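Local coordinates for protein MtN3/saliva family (Thermodesulfovibrio yellowstonii, PDB 4RNG) that probably transports sugars across the membrane as a bacterial SemiSWEET, working as a pair of three-helix-bundle subunits, at residues I64-I67 against L68-I72. Numbering follows the deposited sequence.
Sequences IPVI and LANLI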
ATOM      1  N   ILE C  64       2.833   6.056 -16.764  1.00 24.74           N
ATOM      2  CA  ILE C  64       2.077   7.083 -16.056  1.00 18.69           C
ATOM      3  C   ILE C  64       1.218   6.592 -14.879  1.00 20.88           C
ATOM      4  O   ILE C  64       1.119   7.281 -13.867  1.00 24.18           O
ATOM      5  CB  ILE C  64       1.132   7.828 -17.041  1.00 34.62           C
ATOM      6  CG1 ILE C  64       1.896   8.845 -17.860  1.00 38.27           C
ATOM      7  CG2 ILE C  64       0.132   8.672 -16.286  1.00 33.82           C
ATOM      8  CD1 ILE C  64       2.334   9.998 -17.015  1.00 47.27           C
ATOM      9  N   PRO C  65       0.540   5.441 -15.016  1.00 27.19           N
ATOM     10  CA  PRO C  65      -0.247   5.064 -13.825  1.00 27.37           C
ATOM     11  C   PRO C  65       0.615   4.740 -12.584  1.00 29.47           C
ATOM     12  O   PRO C  65       0.222   5.070 -11.451  1.00 17.61           O
ATOM     13  CB  PRO C  65      -1.044   3.834 -14.290  1.00 18.90           C
ATOM     14  CG  PRO C  65      -0.497   3.468 -15.627  1.00 34.28           C
ATOM     15  CD  PRO C  65       0.185   4.649 -16.205  1.00 28.01           C
ATOM     16  N   VAL C  66       1.782   4.126 -12.794  1.00 23.14           N
ATOM     17  CA  VAL C  66       2.705   3.854 -11.692  1.00 23.54           C
ATOM     18  C   VAL C  66       3.209   5.155 -11.080  1.00 24.52           C
ATOM     19  O   VAL C  66       3.248   5.323  -9.857  1.00 21.31           O
ATOM     20  CB  VAL C  66       3.901   3.031 -12.159  1.00 17.91           C
ATOM     21  CG1 VAL C  66       4.775   2.638 -10.965  1.00 17.60           C
ATOM     22  CG2 VAL C  66       3.424   1.822 -12.921  1.00 18.47           C
ATOM     23  N   ILE C  67       3.560   6.091 -11.947  1.00 23.35           N
ATOM     24  CA  ILE C  67       4.020   7.390 -11.498  1.00 19.75           C
ATOM     25  C   ILE C  67       2.978   8.112 -10.630  1.00 21.73           C
ATOM     26  O   ILE C  67       3.258   8.514  -9.505  1.00 16.31           O
ATOM     27  CB  ILE C  67       4.391   8.255 -12.692  1.00 17.17           C
ATOM     28  CG1 ILE C  67       5.571   7.610 -13.431  1.00 23.05           C
ATOM     29  CG2 ILE C  67       4.722   9.668 -12.231  1.00 16.86           C
ATOM     30  CD1 ILE C  67       5.911   8.236 -14.776  1.00 17.91           C
ATOM     31  N   LEU C  68       1.781   8.275 -11.166  1.00 16.87           N
ATOM     32  CA  LEU C  68       0.743   9.039 -10.510  1.00 21.97           C
ATOM     33  C   LEU C  68       0.307   8.433  -9.168  1.00 21.39           C
ATOM     34  O   LEU C  68       0.225   9.122  -8.144  1.00 23.04           O
ATOM     35  CB  LEU C  68      -0.469   9.136 -11.436  1.00 23.45           C
ATOM     36  CG  LEU C  68      -0.321  10.083 -12.630  1.00 22.86           C
ATOM     37  CD1 LEU C  68      -1.610  10.148 -13.437  1.00 27.43           C
ATOM     38  CD2 LEU C  68       0.111  11.448 -12.210  1.00 27.15           C
ATOM     39  N   ALA C  69       0.012   7.143  -9.180  1.00 20.60           N
ATOM     40  CA  ALA C  69      -0.481   6.489  -7.978  1.00 22.80           C
ATOM     41  C   ALA C  69       0.513   6.628  -6.838  1.00 23.50           C
ATOM     42  O   ALA C  69       0.130   6.755  -5.673  1.00 25.42           O
ATOM     43  CB  ALA C  69      -0.784   5.032  -8.243  1.00 20.19           C
ATOM     44  N   ASN C  70       1.791   6.559  -7.161  1.00 16.27           N
ATOM     45  CA  ASN C  70       2.767   6.565  -6.096  1.00 27.09           C
ATOM     46  C   ASN C  70       3.033   7.952  -5.511  1.00 25.83           C
ATOM     47  O   ASN C  70       3.080   8.117  -4.281  1.00 18.19           O
ATOM     48  CB  ASN C  70       4.037   5.885  -6.600  1.00 16.07           C
ATOM     49  CG  ASN C  70       3.886   4.365  -6.632  1.00 22.58           C
ATOM     50  OD1 ASN C  70       4.030   3.706  -5.606  1.00 29.61           O
ATOM     51  ND2 ASN C  70       3.487   3.828  -7.764  1.00 16.68           N
ATOM     52  N   LEU C  71       3.084   8.966  -6.364  1.00 18.39           N
ATOM     53  CA  LEU C  71       3.223  10.327  -5.866  1.00 15.53           C
ATOM     54  C   LEU C  71       2.072  10.675  -4.930  1.00 25.30           C
ATOM     55  O   LEU C  71       2.280  11.198  -3.842  1.00 15.40           O
ATOM     56  CB  LEU C  71       3.298  11.321  -7.011  1.00 16.64           C
ATOM     57  CG  LEU C  71       4.600  11.205  -7.809  1.00 22.47           C
ATOM     58  CD1 LEU C  71       4.588  12.085  -9.060  1.00 23.97           C
ATOM     59  CD2 LEU C  71       5.801  11.487  -6.940  1.00 15.44           C
ATOM     60  N   ILE C  72       0.852  10.403  -5.375  1.00 16.96           N
ATOM     61  CA  ILE C  72      -0.308  10.753  -4.597  1.00 15.83           C
ATOM     62  C   ILE C  72      -0.440   9.894  -3.335  1.00 25.64           C
ATOM     63  O   ILE C  72      -0.831  10.410  -2.286  1.00 27.92           O
ATOM     64  CB  ILE C  72      -1.566  10.668  -5.468  1.00 25.31           C
ATOM     65  CG1 ILE C  72      -1.388  11.545  -6.709  1.00 22.54           C
ATOM     66  CG2 ILE C  72      -2.803  11.095  -4.689  1.00 16.28           C
ATOM     67  CD1 ILE C  72      -2.380  11.241  -7.768  1.00 28.07           C
TER
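The backbone carbonyls of I64-I67 accept the amide N-H groups of L68-L71, so the two segments form the first turns of helix 64-87, an alpha-helix and the last of the SemiSWEET three-helix bundle. The i+4 to i bond from L68 N to I64 O is 3.0 Å long and nearly straight. A69 N to P65 O and L71 N to I67 O continue the pattern. The bond from N70 N to V66 O is weak at 3.3 Å.

That same V66 oxygen is gripped a second time, by the side chain of N70. With CG beside the backbone N of N70, chi1 -77° leans CG back toward the preceding turn, and chi2 -81° points ND2 at the V66 carbonyl. V66 CG1 lies 3.6 Å from N70 ND2, and V66 and N70 point the same way, one next to the other. N70 also packs on I51 and W54 of helix 41-60, while P65 and V66 meet Y57 of the second subunit.

I64 CG2 meets L68 CD1 at 3.7 Å. I67 and L71 lie alongside each other, and I67 CG2 is 4.0 Å from L71 CD1. N70 ND2 donates to V66 O over 2.6 Å, at 179° and with V66 O close to the plane of the N70 amide.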